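Local coordinates for protein ATP-dependent DNA helicase uvsW (Enterobacteria phage T4, PDB 1RIF) that couples ATP hydrolysis to 3'-5' translocation and unwinding of duplex DNA and drives branch migration in phage recombination and repair, here as its N-terminal part with the first helicase domain, at residues S92-D95 with F96-L100; V216-P219 with K220-S224; I105-N109 with K110-P114. The protein carries 1 engineered substitution. All blocks are in the same frame, centred on the assembly; numbering follows the deposited sequence.

Overall arrangement
Contacts 1 and 3 are neighbours on one side of the chain: the start of helix 93-101 and the hairpin 106-107/110-111 follow each other in sequence, their centres 19 Å apart and their nearest atoms about 5 Å apart without touching. Contact 2, in the loop before strand 226-232, has its centre 34 Å from that of contact 1 and 35 Å from that of contact 3. The predicted ATP-binding loop 135-142, which carries the engineered substitution, lies closer to the first pair: the side chain of Ile105 is about 9 Å from that of Ser142, and that of Phe96 about 12 Å from that of Leu135. Contact 2 is remote from this loop.

Contact 1 (S92-D95 with F96-L100); sequences SRKD and FDEWL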
loop_
_atom_site.group_PDB
_atom_site.type_symbol
_atom_site.label_atom_id
_atom_site.label_comp_id
_atom_site.label_asym_id
_atom_site.label_seq_id
_atom_site.Cartn_x
_atom_site.Cartn_y
_atom_site.Cartn_z
ATOM N N SER A 92 2.810 7.969 19.987
ATOM C CA SER A 92 1.675 8.038 20.896
ATOM C C SER A 92 0.701 9.042 20.312
ATOM O O SER A 92 1.098 9.923 19.555
ATOM C CB SER A 92 2.122 8.511 22.280
ATOM O OG SER A 92 2.612 9.842 22.239
ATOM N N ARG A 93 -0.573 8.924 20.651
ATOM C CA ARG A 93 -1.533 9.869 20.114
ATOM C C ARG A 93 -1.160 11.261 20.613
ATOM O O ARG A 93 -1.424 12.265 19.950
ATOM C CB ARG A 93 -2.957 9.502 20.545
ATOM C CG ARG A 93 -4.035 10.351 19.876
ATOM C CD ARG A 93 -3.895 10.346 18.351
ATOM N NE ARG A 93 -4.713 11.378 17.713
ATOM C CZ ARG A 93 -5.864 11.152 17.086
ATOM N NH1 ARG A 93 -6.359 9.926 16.998
ATOM N NH2 ARG A 93 -6.525 12.160 16.550
ATOM N N LYS A 94 -0.526 11.304 21.782
ATOM C CA LYS A 94 -0.100 12.562 22.389
ATOM C C LYS A 94 0.965 13.247 21.543
ATOM O O LYS A 94 0.884 14.450 21.274
ATOM C CB LYS A 94 0.467 12.313 23.784
ATOM C CG LYS A 94 0.751 13.579 24.571
ATOM C CD LYS A 94 -0.551 14.222 25.053
ATOM C CE LYS A 94 -0.312 15.492 25.887
ATOM N NZ LYS A 94 0.424 15.265 27.175
ATOM N N ASP A 95 1.972 12.488 21.127
ATOM C CA ASP A 95 3.034 13.074 20.327
ATOM C C ASP A 95 2.574 13.334 18.901
ATOM O O ASP A 95 3.102 14.223 18.221
ATOM C CB ASP A 95 4.281 12.192 20.353
ATOM C CG ASP A 95 4.951 12.180 21.722
ATOM O OD1 ASP A 95 5.096 13.265 22.330
ATOM O OD2 ASP A 95 5.337 11.091 22.192
ATOM N N PHE A 96 1.584 12.572 18.447
ATOM C CA PHE A 96 1.066 12.776 17.106
ATOM C C PHE A 96 0.379 14.128 17.088
ATOM O O PHE A 96 0.601 14.935 16.189
ATOM C CB PHE A 96 0.044 11.701 16.733
ATOM C CG PHE A 96 -0.631 11.943 15.411
ATOM C CD1 PHE A 96 0.102 11.956 14.232
ATOM C CD2 PHE A 96 -2.001 12.151 15.345
ATOM C CE1 PHE A 96 -0.519 12.174 13.002
ATOM C CE2 PHE A 96 -2.630 12.369 14.120
ATOM C CZ PHE A 96 -1.885 12.379 12.947
ATOM N N ASP A 97 -0.461 14.378 18.086
ATOM C CA ASP A 97 -1.170 15.645 18.142
ATOM C C ASP A 97 -0.193 16.800 18.277
ATOM O O ASP A 97 -0.409 17.862 17.689
ATOM C CB ASP A 97 -2.191 15.642 19.276
ATOM C CG ASP A 97 -3.329 14.664 19.030
ATOM O OD1 ASP A 97 -3.775 14.523 17.864
ATOM O OD2 ASP A 97 -3.786 14.043 20.010
ATOM N N GLU A 98 0.881 16.589 19.037
ATOM C CA GLU A 98 1.919 17.609 19.202
ATOM C C GLU A 98 2.523 17.910 17.826
ATOM O O GLU A 98 2.700 19.070 17.448
ATOM C CB GLU A 98 3.016 17.101 20.133
ATOM C CG GLU A 98 3.106 17.832 21.461
ATOM C CD GLU A 98 3.644 16.931 22.579
ATOM O OE1 GLU A 98 4.774 16.399 22.436
ATOM O OE2 GLU A 98 2.931 16.752 23.598
ATOM N N TRP A 99 2.837 16.851 17.084
ATOM C CA TRP A 99 3.403 16.989 15.749
ATOM C C TRP A 99 2.450 17.767 14.839
ATOM O O TRP A 99 2.873 18.657 14.100
ATOM C CB TRP A 99 3.672 15.611 15.153
ATOM C CG TRP A 99 4.141 15.639 13.726
ATOM C CD1 TRP A 99 5.374 16.000 13.272
ATOM C CD2 TRP A 99 3.369 15.294 12.569
ATOM N NE1 TRP A 99 5.424 15.901 11.897
ATOM C CE2 TRP A 99 4.206 15.470 11.441
ATOM C CE3 TRP A 99 2.049 14.854 12.373
ATOM C CZ2 TRP A 99 3.765 15.220 10.134
ATOM C CZ3 TRP A 99 1.613 14.607 11.072
ATOM C CH2 TRP A 99 2.470 14.791 9.971
ATOM N N LEU A 100 1.163 17.433 14.900
ATOM C CA LEU A 100 0.160 18.105 14.079
ATOM C C LEU A 100 0.019 19.592 14.384
ATOM O O LEU A 100 -0.254 20.391 13.492
ATOM C CB LEU A 100 -1.212 17.454 14.264
ATOM C CG LEU A 100 -1.565 16.168 13.514
ATOM C CD1 LEU A 100 -2.958 15.727 13.945
ATOM C CD2 LEU A 100 -1.502 16.400 11.996
#
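Arg93 reaches one turn along the helix to Asp97, its NE giving OD1 a salt-bridging hydrogen bond of 3.3 Å that is nearly straight at 176°. The acceptor lies in the guanidinium plane, whereas the arginine meets OD1 on the syn side and 32° out of the carboxylate plane. The bent Arg93 chain, with chi2 at 53°, also runs alongside Phe96. There NE comes 3.7 Å from CD2 at the edge of the phenyl ring, and the ring stands almost perpendicular to the guanidinium. The other Asp97 oxygen, OD2, sits 3.0 Å from the carbonyl O of Arg93; two acceptors this close repel, which the salt bridge probably offsets.

On another flank Asp95 OD1 and Glu98 OE1 are 3.2 Å apart, both on exposed side chains. Such crowding of like charge would probably raise the affinity of one of them for a proton. Behind these side chains, the regular backbone bonds from Phe96 N to Ser92 O and from Trp99 N to Asp95 O hold the helical spacing. Ser92 is the N-cap: its OG accepts from Asp95 N at 2.9 Å and gives a weak bond to Asp95 OD2 at 3.0 Å, which may help to place that carboxylate.

Further out, Arg93 NH1 makes a second salt bridge with Asp120, and the Phe96 ring meets Phe123. Trp99 NE1 is hydrogen-bonded to Glu154, so helix 93-101 packs its Arg93/Phe96 side on helix 116-128 and reaches helix 141-155 through Trp99.

Contact 2 (V216-P219 with K220-S224); sequences VKQP and KEWFS
Pro219 and Trp222 are joined by the polar bond that begins the 3-10 turn. Trp222 N donates to Pro219 O at 2.8 Å, but the bond is bent, with 139° at the hydrogen, and the donor stands well above the carbonyl plane, not on a lone pair. Bent geometry is usual for the i to i+3 bonds of a 3-10 turn. The same spacing is repeated one residue later by Phe223 N and Lys220 O, 3.3 Å apart.

Apolar contacts follow the backbone bond. Pro219 CG packs on Trp222 CB at 3.8 Å, and the CB on the same proline ring meets Glu221 CG, also at 3.8 Å, so the pyrrolidine rests against two successive side chains of the turn.

Aromatic contacts come next. Gln218 CG lies over one face of the Trp222 indole in a CH-pi contact with the five-membered ring, though its modelled closeness is doubtful. Separately, Gln218 CB comes 3.5 Å from CE3 of the indole. The Gln218 amide plane is inclined by 55° to the indole, so it is the methylenes and not a parallel amide that cover the ring. Trp222 holds CG anti to its backbone N (chi1 -179°), which swings the indole back over Gln218. In turn, the edge of the indole at CE3 points onto the face of the Phe223 ring, 3.6 Å above its plane, the two planes being roughly perpendicular. Gln218 O approaches the edge of this phenyl ring, 3.7 Å from Phe223 CE1.

Phe223 also touches Leu249 and Ile245, while Trp222 meets Phe226 edge-to-face. The 3-10 turn lies in the connection between helix 212-215 and strand 226-232 of the P-loop NTPase fold's parallel sheet, whose last residue, Asp232, opens the predicted DEAH box.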
loop_
_atom_site.group_PDB
_atom_site.type_symbol
_atom_site.label_atom_id
_atom_site.label_comp_id
_atom_site.label_asym_id
_atom_site.label_seq_id
_atom_site.Cartn_x
_atom_site.Cartn_y
_atom_site.Cartn_z
ATOM N N VAL A 216 3.678 0.631 -13.613
ATOM C CA VAL A 216 3.878 -0.773 -13.955
ATOM C C VAL A 216 5.031 -1.002 -14.950
ATOM O O VAL A 216 5.613 -2.088 -14.991
ATOM C CB VAL A 216 2.565 -1.382 -14.525
ATOM C CG1 VAL A 216 2.844 -2.723 -15.170
ATOM C CG2 VAL A 216 1.543 -1.562 -13.406
ATOM N N LYS A 217 5.364 0.021 -15.733
ATOM C CA LYS A 217 6.442 -0.066 -16.723
ATOM C C LYS A 217 7.817 0.289 -16.172
ATOM O O LYS A 217 8.739 0.561 -16.930
ATOM C CB LYS A 217 6.151 0.856 -17.908
ATOM C CG LYS A 217 4.826 0.571 -18.580
ATOM C CD LYS A 217 4.619 1.415 -19.820
ATOM C CE LYS A 217 4.563 2.892 -19.500
ATOM N NZ LYS A 217 3.961 3.653 -20.641
ATOM N N GLN A 218 7.958 0.293 -14.853
ATOM C CA GLN A 218 9.230 0.631 -14.233
ATOM C C GLN A 218 9.976 -0.627 -13.811
ATOM O O GLN A 218 9.363 -1.636 -13.463
ATOM C CB GLN A 218 8.994 1.525 -13.013
ATOM C CG GLN A 218 9.598 2.914 -13.134
ATOM C CD GLN A 218 8.981 3.748 -14.241
ATOM O OE1 GLN A 218 9.535 4.767 -14.640
ATOM N NE2 GLN A 218 7.826 3.322 -14.737
ATOM N N PRO A 219 11.317 -0.593 -13.857
ATOM C CA PRO A 219 12.078 -1.779 -13.451
ATOM C C PRO A 219 11.808 -2.173 -12.003
ATOM O O PRO A 219 11.586 -1.317 -11.154
ATOM C CB PRO A 219 13.536 -1.370 -13.696
ATOM C CG PRO A 219 13.497 0.138 -13.782
ATOM C CD PRO A 219 12.197 0.419 -14.463
ATOM N N LYS A 220 11.816 -3.473 -11.733
ATOM C CA LYS A 220 11.575 -3.978 -10.392
ATOM C C LYS A 220 12.458 -3.248 -9.383
ATOM O O LYS A 220 12.005 -2.878 -8.299
ATOM C CB LYS A 220 11.859 -5.482 -10.331
ATOM C CG LYS A 220 10.780 -6.392 -10.982
ATOM C CD LYS A 220 10.631 -6.194 -12.503
ATOM C CE LYS A 220 11.898 -6.599 -13.290
ATOM N NZ LYS A 220 12.089 -5.688 -14.445
ATOM N N GLU A 221 13.717 -3.035 -9.753
ATOM C CA GLU A 221 14.677 -2.359 -8.889
ATOM C C GLU A 221 14.318 -0.896 -8.587
ATOM O O GLU A 221 14.720 -0.349 -7.558
ATOM C CB GLU A 221 16.073 -2.451 -9.511
ATOM C CG GLU A 221 16.091 -2.245 -11.016
ATOM C CD GLU A 221 16.232 -3.551 -11.801
ATOM O OE1 GLU A 221 15.540 -4.542 -11.457
ATOM O OE2 GLU A 221 17.034 -3.571 -12.770
ATOM N N TRP A 222 13.555 -0.271 -9.479
ATOM C CA TRP A 222 13.141 1.118 -9.306
ATOM C C TRP A 222 12.324 1.323 -8.029
ATOM O O TRP A 222 12.351 2.401 -7.428
ATOM C CB TRP A 222 12.311 1.568 -10.509
ATOM C CG TRP A 222 11.838 2.999 -10.444
ATOM C CD1 TRP A 222 12.573 4.116 -10.714
ATOM C CD2 TRP A 222 10.508 3.459 -10.135
ATOM N NE1 TRP A 222 11.785 5.242 -10.605
ATOM C CE2 TRP A 222 10.515 4.867 -10.253
ATOM C CE3 TRP A 222 9.314 2.816 -9.776
ATOM C CZ2 TRP A 222 9.369 5.647 -10.026
ATOM C CZ3 TRP A 222 8.170 3.598 -9.551
ATOM C CH2 TRP A 222 8.212 4.994 -9.679
ATOM N N PHE A 223 11.604 0.283 -7.612
ATOM C CA PHE A 223 10.757 0.363 -6.426
ATOM C C PHE A 223 11.478 0.245 -5.086
ATOM O O PHE A 223 10.871 0.475 -4.040
ATOM C CB PHE A 223 9.652 -0.700 -6.498
ATOM C CG PHE A 223 8.728 -0.533 -7.675
ATOM C CD1 PHE A 223 9.069 -1.044 -8.928
ATOM C CD2 PHE A 223 7.537 0.173 -7.541
ATOM C CE1 PHE A 223 8.239 -0.852 -10.031
ATOM C CE2 PHE A 223 6.696 0.372 -8.643
ATOM C CZ PHE A 223 7.048 -0.142 -9.889
ATOM N N SER A 224 12.763 -0.102 -5.103
ATOM C CA SER A 224 13.518 -0.257 -3.852
ATOM C C SER A 224 13.722 1.065 -3.109
ATOM O O SER A 224 13.915 1.079 -1.896
ATOM C CB SER A 224 14.881 -0.894 -4.131
ATOM O OG SER A 224 14.733 -2.153 -4.767
#

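Contact 3 (I105-N109 with K110-P114); sequences IYSGN and KRIEP
Ile105 and Ile112 share a water that three groups grip: it accepts from Ile105 N at 3.0 Å and from Arg111 NH1, and donates to Ile112 O. The last two modelled distances, both 2.5 Å, are improbably short, so the water's exact position is doubtful. Lying in the guanidinium plane at its edge, it would help to hold that group's rotation. Ile112 N gives Ile105 O an almost straight bond of 3.0 Å.

Towards the tip, Ser107 and Lys110 form the antiparallel hydrogen-bonded pair, with Ser107 N to Lys110 O at 2.8 Å and Lys110 N to Ser107 O at 3.1 Å. These bonds close a type II' turn, with Gly108 at its second position in a positive phi of 74°.

Tyr106 and Arg111 make up the non-hydrogen-bonded pair. Arg111 CG lies over one face of the phenol in a CH-pi contact, 3.7 Å from the ring centroid, with the guanidinium turned only 23° from the ring plane. The charge itself is farther away and adds at most a weak cation-pi attraction. Beyond the strands, the Ile105 and Pro114 side chains cross at about a right angle, Ile105 CD1 meeting Pro114 CD at 3.9 Å; both pack on Leu143 of helix 141-155. From outside, Gly108 N bonds to Asp179 and Gly108 O to Arg181, whose side chain makes a cation-pi contact with Tyr106.

Backbone bonds, one bridging water and an aliphatic stem on an aromatic face therefore hold the hairpin together, while its apolar base meets the helix that begins within the predicted ATP-binding loop.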
loop_
_atom_site.group_PDB
_atom_site.type_symbol
_atom_site.label_atom_id
_atom_site.label_comp_id
_atom_site.label_asym_id
_atom_site.label_seq_id
_atom_site.Cartn_x
_atom_site.Cartn_y
_atom_site.Cartn_z
ATOM N N ILE A 105 -0.953 24.463 7.923
ATOM C CA ILE A 105 -1.603 24.047 6.685
ATOM C C ILE A 105 -2.476 25.159 6.129
ATOM O O ILE A 105 -3.165 25.849 6.878
ATOM C CB ILE A 105 -2.454 22.782 6.929
ATOM C CG1 ILE A 105 -1.586 21.710 7.588
ATOM C CG2 ILE A 105 -2.999 22.245 5.623
ATOM C CD1 ILE A 105 -2.363 20.497 8.048
ATOM N N TYR A 106 -2.452 25.324 4.809
ATOM C CA TYR A 106 -3.226 26.379 4.157
ATOM C C TYR A 106 -4.164 25.919 3.056
ATOM O O TYR A 106 -4.162 24.762 2.636
ATOM C CB TYR A 106 -2.294 27.438 3.540
ATOM C CG TYR A 106 -1.448 28.219 4.523
ATOM C CD1 TYR A 106 -0.365 27.619 5.174
ATOM C CD2 TYR A 106 -1.721 29.559 4.793
ATOM C CE1 TYR A 106 0.432 28.340 6.069
ATOM C CE2 TYR A 106 -0.931 30.287 5.687
ATOM C CZ TYR A 106 0.142 29.671 6.319
ATOM O OH TYR A 106 0.930 30.385 7.189
ATOM N N SER A 107 -4.955 26.881 2.594
ATOM C CA SER A 107 -5.908 26.730 1.508
ATOM C C SER A 107 -5.827 28.119 0.895
ATOM O O SER A 107 -6.523 29.039 1.327
ATOM C CB SER A 107 -7.313 26.474 2.044
ATOM O OG SER A 107 -8.171 26.041 1.003
ATOM N N GLY A 108 -4.966 28.270 -0.103
ATOM C CA GLY A 108 -4.775 29.575 -0.696
ATOM C C GLY A 108 -3.967 30.358 0.326
ATOM O O GLY A 108 -2.827 30.004 0.631
ATOM N N ASN A 109 -4.554 31.409 0.883
ATOM C CA ASN A 109 -3.857 32.217 1.880
ATOM C C ASN A 109 -4.513 32.066 3.238
ATOM O O ASN A 109 -4.078 32.669 4.213
ATOM C CB ASN A 109 -3.854 33.691 1.470
ATOM C CG ASN A 109 -3.096 33.929 0.177
ATOM O OD1 ASN A 109 -1.897 33.634 0.084
ATOM N ND2 ASN A 109 -3.790 34.461 -0.834
ATOM N N LYS A 110 -5.564 31.259 3.292
ATOM C CA LYS A 110 -6.274 31.021 4.539
ATOM C C LYS A 110 -5.785 29.732 5.214
ATOM O O LYS A 110 -5.720 28.676 4.582
ATOM C CB LYS A 110 -7.781 30.943 4.270
ATOM C CG LYS A 110 -8.631 30.665 5.515
ATOM C CD LYS A 110 -10.069 31.202 5.375
ATOM C CE LYS A 110 -10.083 32.743 5.285
ATOM N NZ LYS A 110 -11.454 33.346 5.177
ATOM N N ARG A 111 -5.419 29.828 6.491
ATOM C CA ARG A 111 -4.973 28.656 7.228
ATOM C C ARG A 111 -6.190 27.786 7.509
ATOM O O ARG A 111 -7.284 28.294 7.754
ATOM C CB ARG A 111 -4.291 29.063 8.534
ATOM C CG ARG A 111 -2.852 29.529 8.343
ATOM C CD ARG A 111 -2.303 30.158 9.618
ATOM N NE ARG A 111 -1.434 29.288 10.425
ATOM C CZ ARG A 111 -1.555 27.970 10.534
ATOM N NH1 ARG A 111 -2.504 27.326 9.879
ATOM N NH2 ARG A 111 -0.738 27.298 11.330
ATOM N N ILE A 112 -5.993 26.473 7.447
ATOM C CA ILE A 112 -7.063 25.510 7.678
ATOM C C ILE A 112 -6.599 24.441 8.658
ATOM O O ILE A 112 -5.416 24.354 8.975
ATOM C CB ILE A 112 -7.475 24.808 6.363
ATOM C CG1 ILE A 112 -7.817 25.846 5.293
ATOM C CG2 ILE A 112 -8.680 23.905 6.602
ATOM C CD1 ILE A 112 -9.026 26.710 5.622
ATOM N N GLU A 113 -7.536 23.631 9.136
ATOM C CA GLU A 113 -7.213 22.558 10.069
ATOM C C GLU A 113 -7.783 21.230 9.606
ATOM O O GLU A 113 -8.912 21.165 9.115
ATOM C CB GLU A 113 -7.761 22.881 11.456
ATOM C CG GLU A 113 -6.836 23.734 12.304
ATOM C CD GLU A 113 -7.555 24.377 13.476
ATOM O OE1 GLU A 113 -8.362 25.307 13.248
ATOM O OE2 GLU A 113 -7.315 23.948 14.625
ATOM N N PRO A 114 -7.003 20.147 9.737
ATOM C CA PRO A 114 -7.538 18.854 9.304
ATOM C C PRO A 114 -8.686 18.434 10.224
ATOM O O PRO A 114 -8.696 18.776 11.409
ATOM C CB PRO A 114 -6.323 17.927 9.394
ATOM C CG PRO A 114 -5.515 18.528 10.493
ATOM C CD PRO A 114 -5.611 20.012 10.203
HETATM O O HOH W 1 -3.129 24.896 9.958
#